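Local structure of MGS-M5 (Unidentified, 4Q3N) at residues E98-V103 against D124-V129; L136-V141 against S256-G261; S147-R152 against D178-C183; S158-I163 against L209-L214. The protein probably catalyses the NAD-dependent interconversion of L-lactate and pyruvate, as expected of an L-lactate dehydrogenase with a Rossmann-fold coenzyme domain. All blocks are in the same frame, centred on the assembly; numbering follows the deposited sequence.

Contact 1 of 4, residues E98-V103 against D124-V129; sequences EIIKTV and DVLAYV
Ile-100 meets Leu-126 and Val-129 with a different branch for each. Its CG1 is directed across the isobutyl group of Leu-126, the two side chains at about a right angle, and lies 3.8 Å from Leu-126 CD2 and 4.0 Å from Leu-126 CD1. The other branch, CG2, turns to the valine and comes within 4.0 Å of Val-129 CG1. One rotamer serves both meetings: with chi1 at -63°, CG1 stands beside the backbone N while CG2 is anti to it. Helices 89-109 and 123-134 are neighbours in successive beta-alpha-beta units of the Rossmann fold, and their segments here run 9.5 Å apart axis to axis, at a signed crossing angle of -37°. Ile-100 also touches Ile-77 of strand 74-77, so the helix-helix contact sits on the parallel sheet. Lys-101, nearly fully extended, carries its amine away from this interface. Cut back to alanine, Ile-100 would probably leave Leu-126 CD2 and Val-129 CG1 without their partners and open a gap between the helices. No hydrogen bond joins the segments, and all three main side chains are buried hydrocarbon, which implies cohesion by close apolar fit rather than by directed polar bonds.

Contact 2 of 4, residues L136-V141 against S256-G261; sequences LHHSRV and SVLNNG
Leu-258 and His-138 make the main apolar contact. The leucine CD2 methyl sits over one face of the imidazole in a CH-pi interaction, 4.0 Å from the ring centroid and 21° off the normal, but displaced toward the CG side, where the shortest distance, CD2 of Leu-258 to CG of His-138, is 3.7 Å. The histidine ring is brought there by a chi1 of 49°, which sets CG between the backbone N and the carbonyl carbon. On the opposite face lies the neighbouring ring, His-137 CE1 standing 3.6 Å above the plane of His-138, again offset toward the rim. Asn-260 ND2 approaches His-138 NE2 obliquely at 3.8 Å, a van der Waals approach and not a hydrogen bond, its amide plane turned 68° from the ring. This puts the loop between helix 123-134 and strand 141-143 of the NAD-binding domain against the end of strand 251-258 of the C-terminal domain, so the contact lies on the junction of the two domains; Tyr-270 of the adjacent strand touches both His-138 and Leu-258.

Among the polar contacts, a water joins the backbones, donating to His-138 O at 3.0 Å and accepting from Leu-258 N at 2.9 Å. Without the imidazole of His-138, as with a serine here, Leu-258 CD2 is likely to lose its ring face and the His-137 ring the flat surface it lies against. Within the loop, His-137 ND1 and Ser-139 OG are hydrogen-bonded at 2.7 Å, tying the His-137 ring to the middle of the 3-10 segment 138-140.

Contact 3 of 4, residues S147-R152 against D178-C183; sequences SLDTAR and DSEFVC
Asp-149 and Glu-180 bring their carboxylates together between backbones whose nearest CA atoms are 8.8 Å apart, a close approach of like groups. Asp-149 OD1 and Glu-180 OE1 approach to 3.0 Å, but both are acceptors and no hydrogen bond is made. The carboxylate planes are 79° apart, and OE1 of Glu-180 lies 3.2 Å from CG of Asp-149, so it stands over the flat face of the Asp-149 carboxylate, nearly above OD1. Each approach follows from its torsions. Asp-149, on helix 147-161, has chi1 at -52°, with CG beside the backbone N. Glu-180 has the less common chi1 of 68°, CG between N and carbonyl carbon, and is extended beyond CG, which carries the acid from the loop residue just before Phe-181 toward the helix. Ile-172 of strand 168-173 touches both side chains. Arg-152 does not reach the glutamate: NH1 of Arg-152 stays 6.5 Å from Glu-180 OE2, while its guanidinium rests one face on Leu-148 CD2. The other oxygen of the aspartate, OD2, is hydrogen-bonded to His-176 ND1. The pair is consistent with the aspartate-histidine couple of the lactate and malate dehydrogenase active site, and Glu-180 appears to stand in its second shell.

Contact 4 of 4, residues S158-I163 against L209-L214; sequences SQYIHI and LEHIYL
Tyr-160 buries the most surface here, reaching from the last turn of helix 147-161 to Ile-212 and His-211 of helix 206-227. Its chi1 of -78°, CG beside the backbone N, carries the ring past Ile-212 so that its hydroxyl reaches His-211. Ile-212 comes to the ring obliquely, the two side chains sliding past each other in opposite directions. Ile-212 CD1 is 3.7 Å from both CD1 and CE1 of Tyr-160, and CG1 of the isoleucine is equally near that CE1. The isoleucine is drawn out by a chi2 of 168°, so its terminal methyl carries much of this contact. Ile-212 also touches Leu-153, Glu-156 and Ile-157 of helix 147-161, and is buried. His-211 meets the phenol at its polar end: ND1 lies close to the tyrosine plane, at the ring edge, and is 3.2 Å from Tyr-160 OH in a weak hydrogen bond in which either group could donate. The side chains are about perpendicular, and the hydroxyl comes to the imidazole obliquely. The residue after Tyr-160, Ile-161, touches Met-201 and Ile-204, two residues of the sodium site. The grip is graded: a buried aliphatic contact against the tyrosine ring, then a weak polar link at the exposed histidine. With 36 Å² of Ile-212 covered against 21 Å² of His-211, this is consistent with the apolar contact carrying more of the join than the weak hydrogen bond.

Overall arrangement
Contacts 1 and 3 are buried, contacts 2 and 4 only partly so, and the chemistry follows place rather than depth alone. Contact 1 is pure hydrocarbon between helices of the coenzyme domain; contact 3, equally buried, is purely polar beside the probable active site. At the domain junction, contact 2 mixes a ring face with a bridging water, and contact 4, whose centre is about 22 Å from the centre of the chain, adds a weak polar link to apolar packing. Contacts 1 and 2 touch through Asp-124 and Ser-256, probably hydrogen-bonded, and through Tyr-128 on Leu-258. Contacts 3 and 4 share helix 147-161 and meet where Tyr-213 packs on Glu-180 and Val-182.

Contact 1 of 4, residues E98-V103 against D124-V129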
# COMPACT_ATOMS: atom_id res chain seq x y z
N GLU A 98 -13.84 -27.59 -25.12
CA GLU A 98 -15.10 -28.06 -24.56
C GLU A 98 -15.21 -27.73 -23.08
O GLU A 98 -16.30 -27.42 -22.57
CB GLU A 98 -15.29 -29.58 -24.79
CG GLU A 98 -15.82 -29.87 -26.17
CD GLU A 98 -17.24 -29.37 -26.37
OE1 GLU A 98 -18.02 -29.42 -25.40
OE2 GLU A 98 -17.56 -28.91 -27.49
N ILE A 99 -14.08 -27.75 -22.38
CA ILE A 99 -14.10 -27.36 -20.98
C ILE A 99 -14.49 -25.87 -20.85
O ILE A 99 -15.37 -25.53 -20.06
CB ILE A 99 -12.75 -27.64 -20.32
CG1 ILE A 99 -12.61 -29.16 -20.10
CG2 ILE A 99 -12.63 -26.89 -18.97
CD1 ILE A 99 -11.23 -29.51 -19.69
N ILE A 100 -13.84 -25.01 -21.62
CA ILE A 100 -14.13 -23.57 -21.60
C ILE A 100 -15.60 -23.33 -21.95
O ILE A 100 -16.29 -22.57 -21.29
CB ILE A 100 -13.20 -22.83 -22.58
CG1 ILE A 100 -11.75 -22.99 -22.13
CG2 ILE A 100 -13.56 -21.38 -22.71
CD1 ILE A 100 -11.44 -22.34 -20.76
N LYS A 101 -16.08 -24.00 -22.99
CA LYS A 101 -17.46 -23.86 -23.38
C LYS A 101 -18.37 -24.18 -22.21
O LYS A 101 -19.25 -23.43 -21.89
CB LYS A 101 -17.79 -24.80 -24.56
CG LYS A 101 -19.25 -24.80 -24.93
CD LYS A 101 -19.51 -25.66 -26.17
CE LYS A 101 -20.98 -25.69 -26.51
NZ LYS A 101 -21.18 -26.49 -27.77
N THR A 102 -18.16 -25.32 -21.58
CA THR A 102 -18.98 -25.70 -20.43
C THR A 102 -18.89 -24.70 -19.27
O THR A 102 -19.89 -24.36 -18.70
CB THR A 102 -18.58 -27.08 -19.95
OG1 THR A 102 -18.87 -28.00 -21.01
CG2 THR A 102 -19.36 -27.50 -18.70
N VAL A 103 -17.69 -24.25 -18.93
CA VAL A 103 -17.54 -23.25 -17.88
C VAL A 103 -18.33 -21.99 -18.23
O VAL A 103 -19.07 -21.45 -17.42
CB VAL A 103 -16.07 -22.89 -17.67
CG1 VAL A 103 -15.96 -21.60 -16.78
CG2 VAL A 103 -15.36 -24.06 -17.02
N ASP A 124 -4.94 -17.59 -26.19
CA ASP A 124 -5.53 -16.80 -27.27
C ASP A 124 -6.68 -17.55 -27.90
O ASP A 124 -7.73 -16.97 -28.15
CB ASP A 124 -4.48 -16.44 -28.33
CG ASP A 124 -3.31 -15.66 -27.73
OD1 ASP A 124 -3.55 -14.55 -27.20
OD2 ASP A 124 -2.17 -16.18 -27.73
N VAL A 125 -6.52 -18.86 -28.12
CA VAL A 125 -7.61 -19.59 -28.77
C VAL A 125 -8.76 -19.73 -27.78
O VAL A 125 -9.91 -19.54 -28.15
CB VAL A 125 -7.17 -20.98 -29.33
CG1 VAL A 125 -5.86 -20.88 -30.14
CG2 VAL A 125 -7.07 -22.01 -28.25
N LEU A 126 -8.46 -19.97 -26.50
CA LEU A 126 -9.51 -20.21 -25.52
C LEU A 126 -10.27 -18.94 -25.18
O LEU A 126 -11.47 -18.99 -24.88
CB LEU A 126 -8.93 -20.88 -24.26
CG LEU A 126 -8.43 -22.32 -24.51
CD1 LEU A 126 -7.90 -22.90 -23.22
CD2 LEU A 126 -9.51 -23.25 -25.18
N ALA A 127 -9.61 -17.79 -25.29
CA ALA A 127 -10.31 -16.51 -25.14
C ALA A 127 -11.32 -16.30 -26.27
O ALA A 127 -12.47 -15.83 -26.05
CB ALA A 127 -9.29 -15.32 -25.08
N TYR A 128 -10.94 -16.68 -27.47
CA TYR A 128 -11.88 -16.60 -28.59
C TYR A 128 -13.07 -17.53 -28.33
O TYR A 128 -14.24 -17.19 -28.58
CB TYR A 128 -11.17 -16.97 -29.92
CG TYR A 128 -12.01 -16.79 -31.18
CD1 TYR A 128 -12.86 -17.79 -31.60
CD2 TYR A 128 -11.92 -15.62 -31.93
CE1 TYR A 128 -13.65 -17.63 -32.75
CE2 TYR A 128 -12.68 -15.46 -33.07
CZ TYR A 128 -13.54 -16.47 -33.47
OH TYR A 128 -14.29 -16.30 -34.61
N VAL A 129 -12.75 -18.74 -27.86
CA VAL A 129 -13.80 -19.72 -27.59
C VAL A 129 -14.75 -19.16 -26.53
O VAL A 129 -15.96 -19.18 -26.70
CB VAL A 129 -13.23 -21.06 -27.15
CG1 VAL A 129 -14.36 -21.99 -26.59
CG2 VAL A 129 -12.54 -21.74 -28.38

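Contact 2 of 4, residues L136-V141 against S256-G261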
# COMPACT_ATOMS: atom_id res chain seq x y z
N LEU A 136 -21.28 -12.56 -25.17
CA LEU A 136 -20.97 -11.20 -24.70
C LEU A 136 -20.25 -10.41 -25.75
O LEU A 136 -19.67 -10.97 -26.67
CB LEU A 136 -20.08 -11.25 -23.43
CG LEU A 136 -20.68 -11.90 -22.18
CD1 LEU A 136 -19.62 -12.07 -21.08
CD2 LEU A 136 -21.84 -11.01 -21.71
N HIS A 137 -20.22 -9.09 -25.60
CA HIS A 137 -19.47 -8.27 -26.53
C HIS A 137 -17.95 -8.52 -26.35
O HIS A 137 -17.46 -8.77 -25.26
CB HIS A 137 -19.80 -6.79 -26.32
CG HIS A 137 -19.21 -5.90 -27.34
ND1 HIS A 137 -18.02 -5.21 -27.13
CD2 HIS A 137 -19.63 -5.57 -28.59
CE1 HIS A 137 -17.75 -4.48 -28.20
NE2 HIS A 137 -18.70 -4.69 -29.10
N HIS A 138 -17.19 -8.44 -27.43
CA HIS A 138 -15.79 -8.82 -27.29
C HIS A 138 -15.03 -7.85 -26.39
O HIS A 138 -13.98 -8.21 -25.89
CB HIS A 138 -15.11 -8.91 -28.67
CG HIS A 138 -15.34 -7.72 -29.53
ND1 HIS A 138 -14.48 -6.64 -29.54
CD2 HIS A 138 -16.33 -7.42 -30.40
CE1 HIS A 138 -14.93 -5.73 -30.39
NE2 HIS A 138 -16.05 -6.19 -30.93
N SER A 139 -15.56 -6.64 -26.14
CA SER A 139 -14.80 -5.74 -25.22
C SER A 139 -14.86 -6.23 -23.75
O SER A 139 -14.19 -5.68 -22.87
CB SER A 139 -15.33 -4.30 -25.30
OG SER A 139 -16.70 -4.27 -24.94
N ARG A 140 -15.76 -7.18 -23.48
CA ARG A 140 -15.99 -7.73 -22.13
C ARG A 140 -15.39 -9.12 -21.96
O ARG A 140 -15.62 -9.78 -20.94
CB ARG A 140 -17.50 -7.86 -21.87
CG ARG A 140 -18.28 -6.62 -22.30
CD ARG A 140 -18.31 -5.56 -21.19
NE ARG A 140 -19.08 -5.99 -20.01
CZ ARG A 140 -19.07 -5.34 -18.85
NH1 ARG A 140 -18.38 -4.20 -18.73
NH2 ARG A 140 -19.80 -5.79 -17.82
N VAL A 141 -14.70 -9.59 -22.98
CA VAL A 141 -14.02 -10.91 -22.83
C VAL A 141 -12.59 -10.76 -23.28
O VAL A 141 -12.33 -10.34 -24.40
CB VAL A 141 -14.70 -12.02 -23.69
CG1 VAL A 141 -13.90 -13.37 -23.57
CG2 VAL A 141 -16.14 -12.19 -23.26
N SER A 256 -4.77 -10.60 -24.55
CA SER A 256 -5.50 -11.22 -25.64
C SER A 256 -6.79 -10.47 -25.93
O SER A 256 -7.67 -10.41 -25.07
CB SER A 256 -5.84 -12.69 -25.34
OG SER A 256 -4.69 -13.49 -25.12
N VAL A 257 -6.92 -9.94 -27.15
CA VAL A 257 -8.13 -9.19 -27.54
C VAL A 257 -8.46 -9.53 -28.97
O VAL A 257 -7.59 -9.99 -29.74
CB VAL A 257 -7.93 -7.66 -27.44
CG1 VAL A 257 -7.96 -7.23 -25.99
CG2 VAL A 257 -6.60 -7.24 -28.12
N LEU A 258 -9.71 -9.28 -29.34
CA LEU A 258 -10.16 -9.58 -30.69
C LEU A 258 -9.60 -8.51 -31.63
O LEU A 258 -9.98 -7.32 -31.51
CB LEU A 258 -11.68 -9.61 -30.78
CG LEU A 258 -12.24 -9.99 -32.16
CD1 LEU A 258 -11.99 -11.53 -32.46
CD2 LEU A 258 -13.73 -9.64 -32.31
N ASN A 259 -8.73 -8.89 -32.56
CA ASN A 259 -8.14 -7.89 -33.47
C ASN A 259 -9.22 -7.06 -34.17
O ASN A 259 -9.26 -5.83 -34.04
CB ASN A 259 -7.25 -8.52 -34.53
CG ASN A 259 -6.67 -7.45 -35.49
OD1 ASN A 259 -6.17 -6.43 -35.04
ND2 ASN A 259 -6.79 -7.66 -36.79
N ASN A 260 -10.08 -7.74 -34.92
CA ASN A 260 -11.27 -7.08 -35.46
C ASN A 260 -10.90 -5.89 -36.36
O ASN A 260 -11.55 -4.85 -36.33
CB ASN A 260 -12.18 -6.61 -34.31
CG ASN A 260 -13.60 -6.26 -34.75
OD1 ASN A 260 -14.13 -6.85 -35.66
ND2 ASN A 260 -14.22 -5.30 -34.08
N GLY A 261 -9.85 -6.04 -37.16
CA GLY A 261 -9.54 -4.99 -38.13
C GLY A 261 -8.60 -3.90 -37.60
O GLY A 261 -8.18 -3.03 -38.33
O HOH W 1 -11.33 -8.08 -27.31

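Contact 3 of 4, residues S147-R152 against D178-C183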
# COMPACT_ATOMS: atom_id res chain seq x y z
N SER A 147 0.77 -10.46 -21.50
CA SER A 147 1.08 -9.55 -20.37
C SER A 147 2.27 -10.08 -19.56
O SER A 147 3.18 -9.35 -19.22
CB SER A 147 -0.16 -9.39 -19.46
OG SER A 147 -0.61 -10.70 -19.05
N LEU A 148 2.30 -11.39 -19.28
CA LEU A 148 3.43 -11.98 -18.55
C LEU A 148 4.71 -12.02 -19.40
O LEU A 148 5.82 -11.78 -18.90
CB LEU A 148 3.08 -13.40 -18.07
CG LEU A 148 4.21 -14.25 -17.46
CD1 LEU A 148 4.82 -13.60 -16.15
CD2 LEU A 148 3.78 -15.69 -17.25
N ASP A 149 4.58 -12.37 -20.68
CA ASP A 149 5.75 -12.35 -21.55
C ASP A 149 6.38 -10.94 -21.53
O ASP A 149 7.59 -10.78 -21.56
CB ASP A 149 5.39 -12.74 -23.00
CG ASP A 149 4.62 -14.06 -23.07
OD1 ASP A 149 5.26 -15.09 -23.05
OD2 ASP A 149 3.37 -14.06 -22.99
N THR A 150 5.52 -9.95 -21.53
CA THR A 150 5.94 -8.54 -21.50
C THR A 150 6.67 -8.19 -20.17
O THR A 150 7.74 -7.55 -20.18
CB THR A 150 4.72 -7.62 -21.71
OG1 THR A 150 4.25 -7.78 -23.08
CG2 THR A 150 5.11 -6.12 -21.45
N ALA A 151 6.14 -8.66 -19.05
CA ALA A 151 6.83 -8.48 -17.78
C ALA A 151 8.18 -9.17 -17.78
O ALA A 151 9.13 -8.70 -17.18
CB ALA A 151 5.98 -9.02 -16.60
N ARG A 152 8.28 -10.34 -18.41
CA ARG A 152 9.55 -11.03 -18.52
C ARG A 152 10.54 -10.22 -19.33
O ARG A 152 11.72 -10.12 -19.01
CB ARG A 152 9.34 -12.42 -19.19
CG ARG A 152 8.57 -13.39 -18.29
CD ARG A 152 8.33 -14.76 -18.99
NE ARG A 152 7.89 -15.77 -18.02
CZ ARG A 152 7.01 -16.71 -18.33
NH1 ARG A 152 6.44 -16.76 -19.56
NH2 ARG A 152 6.68 -17.57 -17.41
N ASP A 178 4.98 -19.91 -29.15
CA ASP A 178 6.22 -19.93 -29.93
C ASP A 178 6.31 -18.83 -30.98
O ASP A 178 7.41 -18.46 -31.37
CB ASP A 178 6.41 -21.29 -30.64
CG ASP A 178 6.59 -22.47 -29.66
OD1 ASP A 178 7.02 -22.26 -28.49
OD2 ASP A 178 6.29 -23.63 -30.06
N SER A 179 5.17 -18.29 -31.42
CA SER A 179 5.20 -17.27 -32.47
C SER A 179 5.11 -15.82 -31.93
O SER A 179 5.03 -14.87 -32.70
CB SER A 179 4.08 -17.55 -33.51
OG SER A 179 2.80 -17.08 -33.06
N GLU A 180 5.17 -15.62 -30.63
CA GLU A 180 5.25 -14.25 -30.10
C GLU A 180 6.51 -13.53 -30.55
O GLU A 180 7.48 -14.14 -30.94
CB GLU A 180 5.25 -14.22 -28.59
CG GLU A 180 6.55 -14.82 -28.02
CD GLU A 180 6.40 -15.13 -26.55
OE1 GLU A 180 5.25 -15.05 -26.07
OE2 GLU A 180 7.40 -15.44 -25.89
N PHE A 181 6.52 -12.22 -30.46
CA PHE A 181 7.69 -11.50 -30.95
C PHE A 181 7.81 -10.18 -30.18
O PHE A 181 6.83 -9.71 -29.58
CB PHE A 181 7.59 -11.24 -32.46
CG PHE A 181 6.44 -10.32 -32.84
CD1 PHE A 181 5.16 -10.85 -33.02
CD2 PHE A 181 6.63 -8.95 -32.98
CE1 PHE A 181 4.09 -10.02 -33.33
CE2 PHE A 181 5.58 -8.09 -33.30
CZ PHE A 181 4.29 -8.63 -33.49
N VAL A 182 9.01 -9.60 -30.17
CA VAL A 182 9.21 -8.34 -29.48
C VAL A 182 8.91 -7.22 -30.43
O VAL A 182 9.36 -7.22 -31.55
CB VAL A 182 10.67 -8.14 -29.00
CG1 VAL A 182 10.79 -6.84 -28.16
CG2 VAL A 182 11.17 -9.33 -28.24
N CYS A 183 8.19 -6.22 -29.96
CA CYS A 183 8.02 -5.03 -30.78
C CYS A 183 9.18 -4.07 -30.45
O CYS A 183 9.06 -3.19 -29.59
CB CYS A 183 6.65 -4.40 -30.49
SG CYS A 183 6.36 -2.92 -31.42

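Contact 4 of 4, residues S158-I163 against L209-L214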
# COMPACT_ATOMS: atom_id res chain seq x y z
N SER A 158 15.96 -4.98 -17.88
CA SER A 158 16.36 -4.22 -16.69
C SER A 158 17.66 -4.75 -16.14
O SER A 158 18.46 -4.00 -15.56
CB SER A 158 15.28 -4.24 -15.61
OG SER A 158 15.27 -5.50 -14.97
N GLN A 159 17.89 -6.05 -16.30
CA GLN A 159 19.12 -6.65 -15.84
C GLN A 159 20.34 -6.20 -16.66
O GLN A 159 21.47 -6.27 -16.16
CB GLN A 159 19.01 -8.21 -15.85
CG GLN A 159 17.97 -8.74 -14.89
CD GLN A 159 18.06 -8.13 -13.50
OE1 GLN A 159 18.84 -8.60 -12.68
NE2 GLN A 159 17.22 -7.11 -13.20
N TYR A 160 20.16 -5.83 -17.93
CA TYR A 160 21.29 -5.27 -18.70
C TYR A 160 21.60 -3.81 -18.28
O TYR A 160 22.74 -3.42 -18.05
CB TYR A 160 21.01 -5.27 -20.22
CG TYR A 160 21.21 -6.66 -20.80
CD1 TYR A 160 20.22 -7.61 -20.69
CD2 TYR A 160 22.42 -7.01 -21.43
CE1 TYR A 160 20.40 -8.91 -21.18
CE2 TYR A 160 22.62 -8.32 -21.90
CZ TYR A 160 21.58 -9.24 -21.79
OH TYR A 160 21.71 -10.53 -22.27
N ILE A 161 20.56 -2.99 -18.21
CA ILE A 161 20.80 -1.54 -18.09
C ILE A 161 20.65 -1.01 -16.67
O ILE A 161 20.88 0.18 -16.43
CB ILE A 161 19.87 -0.76 -19.03
CG1 ILE A 161 18.40 -1.07 -18.71
CG2 ILE A 161 20.13 -1.18 -20.50
CD1 ILE A 161 17.41 -0.13 -19.43
N HIS A 162 20.30 -1.89 -15.74
CA HIS A 162 20.20 -1.54 -14.31
C HIS A 162 19.27 -0.32 -14.11
O HIS A 162 19.65 0.65 -13.43
CB HIS A 162 21.60 -1.26 -13.75
CG HIS A 162 22.56 -2.37 -14.03
ND1 HIS A 162 23.72 -2.19 -14.76
CD2 HIS A 162 22.50 -3.69 -13.74
CE1 HIS A 162 24.35 -3.35 -14.87
NE2 HIS A 162 23.63 -4.28 -14.26
N ILE A 163 18.10 -0.41 -14.71
CA ILE A 163 17.00 0.59 -14.55
C ILE A 163 15.77 -0.19 -14.02
O ILE A 163 15.52 -1.32 -14.45
CB ILE A 163 16.64 1.26 -15.92
CG1 ILE A 163 17.84 2.02 -16.50
CG2 ILE A 163 15.31 2.18 -15.82
CD1 ILE A 163 18.28 3.19 -15.63
N LEU A 209 19.69 -8.11 -27.89
CA LEU A 209 18.26 -8.06 -28.13
C LEU A 209 17.75 -9.44 -28.56
O LEU A 209 16.73 -9.90 -28.08
CB LEU A 209 17.91 -7.03 -29.22
CG LEU A 209 18.23 -5.56 -28.88
CD1 LEU A 209 17.72 -4.60 -29.97
CD2 LEU A 209 17.71 -5.21 -27.50
N GLU A 210 18.47 -10.07 -29.47
CA GLU A 210 18.06 -11.39 -29.95
C GLU A 210 18.16 -12.37 -28.80
O GLU A 210 17.26 -13.20 -28.61
CB GLU A 210 18.92 -11.83 -31.16
CG GLU A 210 18.50 -13.17 -31.83
CD GLU A 210 17.09 -13.16 -32.45
OE1 GLU A 210 16.50 -12.08 -32.66
OE2 GLU A 210 16.57 -14.27 -32.72
N HIS A 211 19.20 -12.23 -27.97
CA HIS A 211 19.32 -13.10 -26.81
C HIS A 211 18.14 -12.96 -25.87
O HIS A 211 17.59 -13.93 -25.38
CB HIS A 211 20.58 -12.80 -26.03
CG HIS A 211 20.70 -13.64 -24.80
ND1 HIS A 211 20.48 -13.16 -23.54
CD2 HIS A 211 20.98 -14.96 -24.66
CE1 HIS A 211 20.64 -14.14 -22.66
NE2 HIS A 211 20.93 -15.24 -23.32
N ILE A 212 17.76 -11.71 -25.62
CA ILE A 212 16.63 -11.42 -24.74
C ILE A 212 15.33 -12.02 -25.28
O ILE A 212 14.54 -12.60 -24.52
CB ILE A 212 16.47 -9.85 -24.52
CG1 ILE A 212 17.64 -9.37 -23.65
CG2 ILE A 212 15.11 -9.55 -23.90
CD1 ILE A 212 17.83 -7.76 -23.55
N TYR A 213 15.11 -11.91 -26.59
CA TYR A 213 13.94 -12.54 -27.19
C TYR A 213 13.95 -14.05 -26.92
O TYR A 213 12.94 -14.63 -26.48
CB TYR A 213 13.87 -12.24 -28.71
CG TYR A 213 13.04 -13.25 -29.53
CD1 TYR A 213 11.63 -13.26 -29.51
CD2 TYR A 213 13.68 -14.18 -30.30
CE1 TYR A 213 10.91 -14.24 -30.29
CE2 TYR A 213 13.00 -15.12 -31.04
CZ TYR A 213 11.63 -15.16 -31.04
OH TYR A 213 11.04 -16.15 -31.81
N LEU A 214 15.10 -14.69 -27.13
CA LEU A 214 15.21 -16.14 -26.87
C LEU A 214 14.92 -16.46 -25.42
O LEU A 214 14.18 -17.42 -25.12
CB LEU A 214 16.61 -16.63 -27.25
CG LEU A 214 16.97 -16.48 -28.74
CD1 LEU A 214 18.36 -17.04 -29.12
CD2 LEU A 214 15.90 -17.14 -29.60